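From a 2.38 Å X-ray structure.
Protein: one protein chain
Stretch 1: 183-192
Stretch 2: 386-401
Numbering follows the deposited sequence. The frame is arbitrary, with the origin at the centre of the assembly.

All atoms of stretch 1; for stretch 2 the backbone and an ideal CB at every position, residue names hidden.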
ATOM      1  N   HIS A 183       8.115  13.384  -3.236  1.00 52.58           N
ATOM      2  CA  HIS A 183       7.317  13.426  -4.450  1.00 53.53           C
ATOM      3  C   HIS A 183       5.893  12.913  -4.265  1.00 50.33           C
ATOM      4  O   HIS A 183       5.154  12.832  -5.252  1.00 51.01           O
ATOM      5  CB  HIS A 183       8.005  12.620  -5.565  1.00 55.28           C
ATOM      6  CG  HIS A 183       9.336  13.172  -5.979  1.00 58.22           C
ATOM      7  ND1 HIS A 183      10.486  12.410  -5.993  1.00 58.37           N
ATOM      8  CD2 HIS A 183       9.699  14.407  -6.401  1.00 60.49           C
ATOM      9  CE1 HIS A 183      11.499  13.153  -6.401  1.00 60.28           C
ATOM     10  NE2 HIS A 183      11.049  14.368  -6.656  1.00 61.69           N
ATOM     11  N   GLY A 184       5.490  12.556  -3.049  1.00 47.48           N
ATOM     12  CA  GLY A 184       4.103  12.287  -2.736  1.00 45.39           C
ATOM     13  C   GLY A 184       3.758  10.807  -2.797  1.00 43.89           C
ATOM     14  O   GLY A 184       4.542   9.958  -3.228  1.00 44.84           O
ATOM     15  N   LEU A 185       2.544  10.507  -2.337  1.00 41.85           N
ATOM     16  CA  LEU A 185       1.976   9.183  -2.529  1.00 39.68           C
ATOM     17  C   LEU A 185       1.824   8.894  -4.018  1.00 36.68           C
ATOM     18  O   LEU A 185       1.746   9.801  -4.850  1.00 36.45           O
ATOM     19  CB  LEU A 185       0.609   9.072  -1.850  1.00 40.93           C
ATOM     20  CG  LEU A 185       0.502   9.361  -0.351  1.00 43.94           C
ATOM     21  CD1 LEU A 185      -0.963   9.401   0.051  1.00 45.35           C
ATOM     22  CD2 LEU A 185       1.258   8.326   0.478  1.00 43.62           C
ATOM     23  N   THR A 186       1.780   7.603  -4.353  1.00 34.69           N
ATOM     24  CA  THR A 186       1.566   7.219  -5.744  1.00 32.96           C
ATOM     25  C   THR A 186       0.274   7.819  -6.284  1.00 34.94           C
ATOM     26  O   THR A 186       0.219   8.256  -7.439  1.00 35.27           O
ATOM     27  CB  THR A 186       1.537   5.698  -5.882  1.00 30.08           C
ATOM     28  OG1 THR A 186       2.614   5.122  -5.131  1.00 30.00           O
ATOM     29  CG2 THR A 186       1.668   5.301  -7.348  1.00 28.84           C
ATOM     30  N   LEU A 187      -0.778   7.855  -5.464  1.00 35.71           N
ATOM     31  CA  LEU A 187      -2.042   8.409  -5.931  1.00 36.95           C
ATOM     32  C   LEU A 187      -2.008   9.927  -6.043  1.00 39.00           C
ATOM     33  O   LEU A 187      -2.915  10.499  -6.658  1.00 39.09           O
ATOM     34  CB  LEU A 187      -3.194   7.980  -5.013  1.00 37.37           C
ATOM     35  CG  LEU A 187      -3.192   8.342  -3.525  1.00 39.85           C
ATOM     36  CD1 LEU A 187      -3.428   9.824  -3.277  1.00 40.38           C
ATOM     37  CD2 LEU A 187      -4.261   7.515  -2.822  1.00 40.05           C
ATOM     38  N   ASP A 188      -0.998  10.589  -5.467  1.00 38.13           N
ATOM     39  CA  ASP A 188      -0.889  12.035  -5.630  1.00 39.29           C
ATOM     40  C   ASP A 188      -0.507  12.403  -7.055  1.00 38.28           C
ATOM     41  O   ASP A 188      -0.816  13.507  -7.512  1.00 40.31           O
ATOM     42  CB  ASP A 188       0.127  12.604  -4.638  1.00 42.13           C
ATOM     43  CG  ASP A 188      -0.358  12.538  -3.198  1.00 47.33           C
ATOM     44  OD1 ASP A 188      -1.583  12.406  -2.980  1.00 49.92           O
ATOM     45  OD2 ASP A 188       0.484  12.624  -2.281  1.00 49.22           O
ATOM     46  N   THR A 189       0.148  11.493  -7.773  1.00 39.39           N
ATOM     47  CA  THR A 189       0.496  11.689  -9.174  1.00 41.00           C
ATOM     48  C   THR A 189      -0.515  11.042 -10.112  1.00 38.94           C
ATOM     49  O   THR A 189      -0.256  10.944 -11.314  1.00 37.12           O
ATOM     50  CB  THR A 189       1.897  11.133  -9.450  1.00 43.84           C
ATOM     51  OG1 THR A 189       1.882   9.705  -9.339  1.00 43.84           O
ATOM     52  CG2 THR A 189       2.900  11.695  -8.452  1.00 45.32           C
ATOM     53  N   PHE A 190      -1.665  10.620  -9.584  1.00 38.34           N
ATOM     54  CA  PHE A 190      -2.665   9.888 -10.352  1.00 36.12           C
ATOM     55  C   PHE A 190      -3.484  10.848 -11.209  1.00 36.35           C
ATOM     56  O   PHE A 190      -4.035  11.830 -10.703  1.00 34.29           O
ATOM     57  CB  PHE A 190      -3.573   9.107  -9.397  1.00 35.20           C
ATOM     58  CG  PHE A 190      -4.628   8.287 -10.084  1.00 35.75           C
ATOM     59  CD1 PHE A 190      -4.301   7.089 -10.698  1.00 34.68           C
ATOM     60  CD2 PHE A 190      -5.950   8.704 -10.097  1.00 38.08           C
ATOM     61  CE1 PHE A 190      -5.270   6.332 -11.328  1.00 36.69           C
ATOM     62  CE2 PHE A 190      -6.926   7.948 -10.723  1.00 37.71           C
ATOM     63  CZ  PHE A 190      -6.586   6.762 -11.338  1.00 37.40           C
ATOM     64  N   LEU A 191      -3.558  10.562 -12.511  1.00 38.72           N
ATOM     65  CA  LEU A 191      -4.311  11.376 -13.461  1.00 41.23           C
ATOM     66  C   LEU A 191      -5.703  10.826 -13.732  1.00 42.75           C
ATOM     67  O   LEU A 191      -6.673  11.589 -13.764  1.00 43.13           O
ATOM     68  CB  LEU A 191      -3.554  11.485 -14.794  1.00 41.91           C
ATOM     69  CG  LEU A 191      -2.195  12.196 -14.818  1.00 44.29           C
ATOM     70  CD1 LEU A 191      -1.571  12.095 -16.208  1.00 44.86           C
ATOM     71  CD2 LEU A 191      -2.329  13.656 -14.419  1.00 45.37           C
ATOM     72  N   GLY A 192      -5.816   9.519 -13.927  1.00 43.76           N
ATOM     73  CA  GLY A 192      -7.085   8.894 -14.237  1.00 44.53           C
ATOM     74  C   GLY A 192      -6.855   7.443 -14.600  1.00 44.70           C
ATOM     75  O   GLY A 192      -5.719   6.962 -14.647  1.00 46.20           O
ATOM     76  N   UNK A 386       8.391   8.421   8.599  1.00 48.63           N
ATOM     77  CA  UNK A 386       8.094   9.843   8.727  1.00 49.46           C
ATOM     78  C   UNK A 386       7.244  10.237   7.524  1.00 48.57           C
ATOM     79  O   UNK A 386       7.736  10.289   6.392  1.00 48.11           O
ATOM     80  CB  UNK A 386       9.370  10.682   8.811  1.00 49.46           C
ATOM     81  N   UNK A 387       5.964  10.510   7.773  1.00 48.11           N
ATOM     82  CA  UNK A 387       4.925  10.511   6.750  1.00 46.21           C
ATOM     83  C   UNK A 387       4.490  11.907   6.323  1.00 43.89           C
ATOM     84  O   UNK A 387       4.402  12.182   5.123  1.00 40.16           O
ATOM     85  CB  UNK A 387       3.707   9.736   7.258  1.00 46.21           C
ATOM     86  N   UNK A 388       4.184  12.782   7.279  1.00 46.42           N
ATOM     87  CA  UNK A 388       3.625  14.082   6.960  1.00 48.34           C
ATOM     88  C   UNK A 388       4.427  15.253   7.485  1.00 51.13           C
ATOM     89  O   UNK A 388       5.657  15.191   7.568  1.00 53.86           O
ATOM     90  CB  UNK A 388       2.199  14.169   7.507  1.00 48.34           C
ATOM     91  N   UNK A 389       3.736  16.333   7.841  1.00 52.65           N
ATOM     92  CA  UNK A 389       4.376  17.537   8.315  1.00 53.71           C
ATOM     93  C   UNK A 389       4.496  18.595   7.233  1.00 52.57           C
ATOM     94  O   UNK A 389       4.147  18.371   6.069  1.00 49.50           O
ATOM     95  CB  UNK A 389       5.761  17.204   8.873  1.00 53.71           C
ATOM     96  N   UNK A 390       4.998  19.776   7.598  1.00 56.15           N
ATOM     97  CA  UNK A 390       5.057  20.877   6.620  1.00 58.63           C
ATOM     98  C   UNK A 390       5.950  20.594   5.425  1.00 59.01           C
ATOM     99  O   UNK A 390       5.683  21.109   4.332  1.00 59.75           O
ATOM    100  CB  UNK A 390       5.547  22.152   7.309  1.00 58.63           C
ATOM    101  N   UNK A 391       6.999  19.792   5.590  1.00 58.67           N
ATOM    102  CA  UNK A 391       7.975  19.555   4.532  1.00 58.66           C
ATOM    103  C   UNK A 391       7.745  18.245   3.788  1.00 54.97           C
ATOM    104  O   UNK A 391       8.560  17.881   2.933  1.00 53.63           O
ATOM    105  CB  UNK A 391       9.387  19.564   5.122  1.00 58.66           C
ATOM    106  N   UNK A 392       6.661  17.535   4.087  1.00 53.34           N
ATOM    107  CA  UNK A 392       6.268  16.362   3.322  1.00 49.44           C
ATOM    108  C   UNK A 392       5.356  16.778   2.176  1.00 47.25           C
ATOM    109  O   UNK A 392       4.462  17.611   2.351  1.00 47.01           O
ATOM    110  CB  UNK A 392       5.574  15.335   4.219  1.00 49.44           C
ATOM    111  N   UNK A 393       5.593  16.196   0.997  1.00 46.70           N
ATOM    112  CA  UNK A 393       4.763  16.503  -0.162  1.00 47.23           C
ATOM    113  C   UNK A 393       3.375  15.885  -0.052  1.00 48.38           C
ATOM    114  O   UNK A 393       2.473  16.286  -0.795  1.00 49.59           O
ATOM    115  CB  UNK A 393       5.447  16.016  -1.441  1.00 47.23           C
ATOM    116  N   UNK A 394       3.189  14.920   0.849  1.00 48.56           N
ATOM    117  CA  UNK A 394       1.878  14.305   1.024  1.00 47.29           C
ATOM    118  C   UNK A 394       0.920  15.257   1.727  1.00 48.82           C
ATOM    119  O   UNK A 394      -0.285  15.256   1.450  1.00 49.03           O
ATOM    120  CB  UNK A 394       2.000  13.001   1.814  1.00 47.29           C
ATOM    121  N   UNK A 395       1.435  16.093   2.629  1.00 50.51           N
ATOM    122  CA  UNK A 395       0.568  16.836   3.540  1.00 51.22           C
ATOM    123  C   UNK A 395      -0.340  17.807   2.794  1.00 52.01           C
ATOM    124  O   UNK A 395      -1.531  17.923   3.113  1.00 51.17           O
ATOM    125  CB  UNK A 395       1.411  17.597   4.565  1.00 51.22           C
ATOM    126  N   UNK A 396       0.196  18.518   1.805  1.00 53.68           N
ATOM    127  CA  UNK A 396      -0.571  19.484   1.028  1.00 55.81           C
ATOM    128  C   UNK A 396      -0.525  19.153  -0.459  1.00 54.35           C
ATOM    129  O   UNK A 396      -0.425  20.041  -1.310  1.00 53.80           O
ATOM    130  CB  UNK A 396      -0.044  20.900   1.269  1.00 55.81           C
ATOM    131  N   UNK A 397      -0.597  17.863  -0.785  1.00 52.62           N
ATOM    132  CA  UNK A 397      -0.681  17.442  -2.177  1.00 50.42           C
ATOM    133  C   UNK A 397      -1.778  18.218  -2.895  1.00 47.91           C
ATOM    134  O   UNK A 397      -2.815  18.555  -2.316  1.00 46.48           O
ATOM    135  CB  UNK A 397      -0.940  15.937  -2.272  1.00 50.42           C
ATOM    136  N   UNK A 398      -1.542  18.497  -4.172  1.00 47.73           N
ATOM    137  CA  UNK A 398      -2.388  19.373  -4.963  1.00 50.22           C
ATOM    138  C   UNK A 398      -2.917  18.635  -6.184  1.00 45.69           C
ATOM    139  O   UNK A 398      -2.362  17.618  -6.612  1.00 42.01           O
ATOM    140  CB  UNK A 398      -1.620  20.627  -5.386  1.00 50.22           C
ATOM    141  N   UNK A 399      -3.997  19.166  -6.751  1.00 47.31           N
ATOM    142  CA  UNK A 399      -4.406  18.750  -8.084  1.00 48.18           C
ATOM    143  C   UNK A 399      -3.291  19.073  -9.070  1.00 51.36           C
ATOM    144  O   UNK A 399      -2.720  20.167  -9.042  1.00 52.02           O
ATOM    145  CB  UNK A 399      -5.713  19.431  -8.496  1.00 48.18           C
ATOM    146  N   UNK A 400      -2.977  18.116  -9.934  1.00 52.03           N
ATOM    147  CA  UNK A 400      -1.815  18.253 -10.797  1.00 52.29           C
ATOM    148  C   UNK A 400      -1.920  19.510 -11.656  1.00 53.07           C
ATOM    149  O   UNK A 400      -3.005  19.904 -12.096  1.00 51.78           O
ATOM    150  CB  UNK A 400      -1.662  17.015 -11.683  1.00 52.29           C
ATOM    151  N   UNK A 401      -0.769  20.149 -11.880  1.00 54.66           N
ATOM    152  CA  UNK A 401      -0.678  21.372 -12.674  1.00 56.94           C
ATOM    153  C   UNK A 401      -1.520  22.496 -12.075  1.00 59.82           C
ATOM    154  O   UNK A 401      -2.006  23.374 -12.793  1.00 61.08           O
ATOM    155  CB  UNK A 401      -1.120  21.100 -14.113  1.00 56.94           C
TER

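Position 386 lies far from stretch 1, which sets no preference there. The deposited residue is Leu-386, and it makes no contact.

At 387 CA-to-CB points sideways, with nothing of stretch 1 within 5.5 Å of the ideal CB. A short side chain would stop short; a long one could reach Leu-185, whose methyls favour an apolar partner. Phe-387 is found. Its chi1 is t, and CE1 comes 4.0 Å from CD2 of Leu-185. The methyl meets the ring obliquely.

Position 388 is out of reach and open to many residues; it is Gly-388. At 389 the backbone decides. With phi 100° and psi 176°, a CB would be jammed against the preceding carbonyl O. Gly-389 fits, and it starts a type I turn that ends at 392.

Position 390 has phi -63° and psi -30°, which proline accepts, though others would too. It is Pro-390. Position 391 is also remote from stretch 1, and polar or apolar residues could stand there. It is Asn-391.

At 392 CA-to-CB points sideways, without a partner in stretch 1. A small polar residue could serve its own loop. Ser-392 does so: OG donates to O of Phe-387 (2.8 Å) and accepts from N of the residue at 394.

Position 393 points toward stretch 1. Its ideal CB is already 3.8 Å from N of Gly-184 and 4.2 Å from N of His-183. A small side chain suits this approach. Ala-393 packs its methyl there. Its carbonyl O accepts a hydrogen bond from a water (3.2 Å), which also donates a weak one to OD2 of Asp-188 (3.5 Å).

At 394 CA-to-CB points sideways, and the backbones are close: CA is 4.8 Å from CA of Gly-184. The ideal CB is 4.5 Å from CG of Leu-185, so Val, Ile or Leu would be reasonable. Val-394 uses both methyls: CG1 lies 3.8 Å from CG of Leu-185, and CG2 lies 4.0 Å from CA of Gly-184.

Position 395 points away, leaving the choice to its own loop. Thr-395 donates from OG1 to O of Gly-389 (2.7 Å). Position 396 is out of reach, and a polar residue is plausible. It is Asn-396.

Position 397 points toward Asp-188, with the ideal CB 3.6 Å from its CG. A small residue is the natural expectation. Ala-397 rests its CB against the carboxylate, making no hydrogen bond to it.

Positions 398 and 399 point away, so many side chains would do. They are Lys-398 and Thr-399.

Position 400 points toward stretch 1, with the ideal CB 4.4 Å from CD2 of Leu-191. A medium or large apolar residue could fill this space. Leu-400 does so. CD1 lies 3.1 Å from CD2 of Leu-191, a tight contact, and CD2 lies 3.5 Å from O of Asp-188.

At 401 phi is 60° and psi 30°, left-handed values that Gly or Asn adopts readily. CA-to-CB points sideways. Phe-401 is deposited; its ring stays beyond contact distance of stretch 1.

Stretch 2, residues 386-401: LFGGPNSAVTNAKTLF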
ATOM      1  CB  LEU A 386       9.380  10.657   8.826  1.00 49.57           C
ATOM      2  CG  LEU A 386      10.312  10.249   9.977  1.00 49.25           C
ATOM      3  CD1 LEU A 386      11.377  11.314  10.217  1.00 50.99           C
ATOM      4  CD2 LEU A 386       9.532   9.964  11.263  1.00 49.31           C
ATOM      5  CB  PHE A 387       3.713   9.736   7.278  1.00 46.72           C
ATOM      6  CG  PHE A 387       2.585   9.617   6.299  1.00 47.90           C
ATOM      7  CD1 PHE A 387       2.567   8.596   5.366  1.00 47.88           C
ATOM      8  CD2 PHE A 387       1.530  10.511   6.329  1.00 49.43           C
ATOM      9  CE1 PHE A 387       1.521   8.476   4.471  1.00 47.72           C
ATOM     10  CE2 PHE A 387       0.484  10.394   5.437  1.00 49.93           C
ATOM     11  CZ  PHE A 387       0.482   9.374   4.508  1.00 48.82           C
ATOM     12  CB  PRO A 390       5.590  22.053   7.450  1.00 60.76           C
ATOM     13  CG  PRO A 390       5.279  21.698   8.873  1.00 60.50           C
ATOM     14  CD  PRO A 390       5.409  20.205   8.944  1.00 57.63           C
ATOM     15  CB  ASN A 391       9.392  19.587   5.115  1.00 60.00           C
ATOM     16  CG  ASN A 391       9.868  21.001   5.415  1.00 62.70           C
ATOM     17  OD1 ASN A 391       9.707  21.909   4.598  1.00 63.09           O
ATOM     18  ND2 ASN A 391      10.452  21.192   6.591  1.00 64.02           N
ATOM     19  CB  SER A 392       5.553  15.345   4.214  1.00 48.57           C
ATOM     20  OG  SER A 392       5.033  14.275   3.445  1.00 47.38           O
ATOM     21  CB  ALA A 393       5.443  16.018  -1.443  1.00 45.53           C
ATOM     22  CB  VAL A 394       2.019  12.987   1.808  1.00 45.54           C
ATOM     23  CG1 VAL A 394       0.657  12.327   2.005  1.00 46.41           C
ATOM     24  CG2 VAL A 394       2.993  12.053   1.105  1.00 43.78           C
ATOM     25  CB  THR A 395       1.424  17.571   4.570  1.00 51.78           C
ATOM     26  OG1 THR A 395       2.247  16.623   5.260  1.00 51.03           O
ATOM     27  CG2 THR A 395       0.554  18.293   5.581  1.00 53.30           C
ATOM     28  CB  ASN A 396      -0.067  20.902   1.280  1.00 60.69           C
ATOM     29  CG  ASN A 396      -0.218  21.321   2.728  1.00 64.35           C
ATOM     30  OD1 ASN A 396       0.770  21.540   3.428  1.00 65.66           O
ATOM     31  ND2 ASN A 396      -1.461  21.430   3.186  1.00 66.13           N
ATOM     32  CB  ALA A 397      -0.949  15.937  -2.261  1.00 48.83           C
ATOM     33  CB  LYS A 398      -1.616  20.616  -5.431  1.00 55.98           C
ATOM     34  CG  LYS A 398      -0.943  21.415  -4.329  1.00 60.60           C
ATOM     35  CD  LYS A 398      -1.958  22.082  -3.411  1.00 64.69           C
ATOM     36  CE  LYS A 398      -1.278  22.994  -2.395  1.00 68.71           C
ATOM     37  NZ  LYS A 398      -1.979  22.969  -1.080  1.00 70.38           N
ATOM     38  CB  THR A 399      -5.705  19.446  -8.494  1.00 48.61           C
ATOM     39  OG1 THR A 399      -6.788  18.956  -7.690  1.00 48.91           O
ATOM     40  CG2 THR A 399      -6.008  19.179  -9.961  1.00 47.62           C
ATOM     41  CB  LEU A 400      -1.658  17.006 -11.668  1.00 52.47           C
ATOM     42  CG  LEU A 400      -1.366  15.759 -10.829  1.00 53.49           C
ATOM     43  CD1 LEU A 400      -1.123  14.524 -11.682  1.00 53.49           C
ATOM     44  CD2 LEU A 400      -0.180  16.014  -9.912  1.00 54.20           C
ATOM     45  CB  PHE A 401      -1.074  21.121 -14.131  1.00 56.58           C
ATOM     46  CG  PHE A 401      -0.218  20.097 -14.820  1.00 55.79           C
ATOM     47  CD1 PHE A 401       1.137  20.316 -15.000  1.00 58.09           C
ATOM     48  CD2 PHE A 401      -0.771  18.919 -15.296  1.00 55.39           C
ATOM     49  CE1 PHE A 401       1.926  19.375 -15.632  1.00 58.99           C
ATOM     50  CE2 PHE A 401       0.010  17.977 -15.934  1.00 55.72           C
ATOM     51  CZ  PHE A 401       1.362  18.204 -16.102  1.00 57.35           C
TER
HETATM   52  O   HOH W   1       2.191  15.228  -3.790  1.00 41.70           O
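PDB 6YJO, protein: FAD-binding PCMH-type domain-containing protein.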